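F1 capsule-anchoring protein (Yersinia pestis, PDB 2XET) is an outer-membrane usher whose C-terminal domain, the fragment described here, is important for assembly of the F1 capsular antigen. Local coordinates at residues Leu8-Ser11 and Asp12-Val16. Sequence-based numbering, arbitrary orientation.
Sequences LKRS and DNKPV
Arg10 and Asp12 form a salt bridge of two nearly straight hydrogen bonds through one edge of the guanidinium: Arg10 NE gives to Asp12 OD1 at 3.0 Å and Arg10 NH2 to Asp12 OD2 at 2.8 Å. The guanidinium and carboxylate planes lie 17° apart; the Arg10 nitrogens meet the syn sides of the oxygens, tilted slightly to one face. The bend at chi3 of Arg10 (50°) swings the end of the chain towards Asp12, presenting the NE/NH2 edge. Lys14 comes from above the other carboxylate face: its NZ stands 3.0 Å from Asp12 OD2, completing a three-residue salt-bridge network, while its backbone N donates to Asp12 OD1 in an Asx turn. Each carboxylate oxygen thus accepts two bonds, and the negative charge probably offsets the closeness of the two cations. Lys14 CD also lies over a face of the guanidinium.

Helical backbone angles at Ser11 and Asp12 make Arg10 to Asn13 a type I beta turn, closed by Asn13 N 2.9 Å from Arg10 O. Asn13 has positive phi (68°), and Arg10 N to Lys14 O, also 2.9 Å, completes a G1-type bulge. This turn ends strand 2-10 of the transthyretin-like beta domain and starts the loop toward strand 21-24. Lys9 NZ donates a hydrogen bond to Asn13 OD1 at 2.8 Å, nearly in line with the C=O bond.

Apolar contact is made by Val16 CG2, which sits 3.8 Å from Leu8 CB and also brushes Arg10 CG. The Leu8 and Val16 side chains are buried against Val34 and Val53.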
loop_
_atom_site.group_PDB
_atom_site.type_symbol
_atom_site.label_atom_id
_atom_site.label_comp_id
_atom_site.label_asym_id
_atom_site.label_seq_id
_atom_site.Cartn_x
_atom_site.Cartn_y
_atom_site.Cartn_z
ATOM N N LEU A 8 2.583 -6.008 0.863
ATOM C CA LEU A 8 3.728 -5.147 0.596
ATOM C C LEU A 8 5.011 -5.804 1.053
ATOM O O LEU A 8 5.030 -6.434 2.091
ATOM C CB LEU A 8 3.548 -3.809 1.337
ATOM C CG LEU A 8 2.416 -2.905 0.843
ATOM C CD1 LEU A 8 2.056 -1.905 1.951
ATOM C CD2 LEU A 8 2.799 -2.180 -0.456
ATOM N N LYS A 9 6.090 -5.643 0.288
ATOM C CA LYS A 9 7.420 -6.050 0.758
ATOM C C LYS A 9 8.383 -4.939 0.348
ATOM O O LYS A 9 8.231 -4.381 -0.746
ATOM C CB LYS A 9 7.838 -7.400 0.159
ATOM C CG LYS A 9 9.118 -7.984 0.772
ATOM C CD LYS A 9 9.398 -9.427 0.348
ATOM C CE LYS A 9 9.343 -9.576 -1.176
ATOM N NZ LYS A 9 9.850 -10.871 -1.688
ATOM N N ARG A 10 9.341 -4.606 1.224
ATOM C CA ARG A 10 10.304 -3.566 0.902
ATOM C C ARG A 10 11.234 -4.026 -0.231
ATOM O O ARG A 10 11.428 -5.237 -0.432
ATOM C CB ARG A 10 11.149 -3.223 2.134
ATOM C CG ARG A 10 10.359 -2.474 3.231
ATOM C CD ARG A 10 11.002 -2.709 4.604
ATOM N NE ARG A 10 12.444 -2.459 4.635
ATOM C CZ ARG A 10 13.058 -1.677 5.528
ATOM N NH1 ARG A 10 12.374 -1.055 6.468
ATOM N NH2 ARG A 10 14.374 -1.536 5.484
ATOM N N SER A 11 11.841 -3.056 -0.935
ATOM C CA SER A 11 12.803 -3.368 -2.006
ATOM C C SER A 11 14.063 -4.135 -1.508
ATOM O O SER A 11 14.756 -4.805 -2.311
ATOM C CB SER A 11 13.178 -2.112 -2.795
ATOM O OG SER A 11 13.496 -1.040 -1.927
ATOM N N ASP A 12 14.345 -4.052 -0.205
ATOM C CA ASP A 12 15.463 -4.790 0.395
ATOM C C ASP A 12 15.036 -6.185 0.893
ATOM O O ASP A 12 15.755 -6.844 1.630
ATOM C CB ASP A 12 16.173 -3.942 1.477
ATOM C CG ASP A 12 15.324 -3.691 2.729
ATOM O OD1 ASP A 12 14.138 -4.067 2.757
ATOM O OD2 ASP A 12 15.888 -3.072 3.681
ATOM N N ASN A 13 13.839 -6.615 0.485
ATOM C CA ASN A 13 13.258 -7.929 0.863
ATOM C C ASN A 13 12.862 -8.113 2.336
ATOM O O ASN A 13 12.605 -9.250 2.761
ATOM C CB ASN A 13 14.129 -9.124 0.394
ATOM C CG ASN A 13 13.327 -10.411 0.232
ATOM O OD1 ASN A 13 12.258 -10.409 -0.361
ATOM N ND2 ASN A 13 13.856 -11.512 0.751
ATOM N N LYS A 14 12.802 -7.029 3.118
ATOM C CA LYS A 14 12.222 -7.098 4.462
ATOM C C LYS A 14 10.699 -6.847 4.371
ATOM O O LYS A 14 10.255 -6.083 3.525
ATOM C CB LYS A 14 12.875 -6.077 5.433
ATOM C CG LYS A 14 14.416 -6.227 5.610
ATOM C CD LYS A 14 14.987 -5.183 6.581
ATOM C CE LYS A 14 16.490 -5.348 6.790
ATOM N NZ LYS A 14 17.273 -4.710 5.710
ATOM N N PRO A 15 9.919 -7.419 5.299
ATOM C CA PRO A 15 8.501 -7.037 5.377
ATOM C C PRO A 15 8.381 -5.560 5.759
ATOM O O PRO A 15 9.269 -4.988 6.415
ATOM C CB PRO A 15 7.943 -7.929 6.511
ATOM C CG PRO A 15 9.038 -8.985 6.790
ATOM C CD PRO A 15 10.327 -8.351 6.369
ATOM N N VAL A 16 7.269 -4.938 5.388
ATOM C CA VAL A 16 7.008 -3.567 5.847
ATOM C C VAL A 16 6.645 -3.667 7.341
ATOM O O VAL A 16 5.904 -4.565 7.738
ATOM C CB VAL A 16 5.858 -2.927 5.071
ATOM C CG1 VAL A 16 5.359 -1.641 5.760
ATOM C CG2 VAL A 16 6.299 -2.609 3.625
#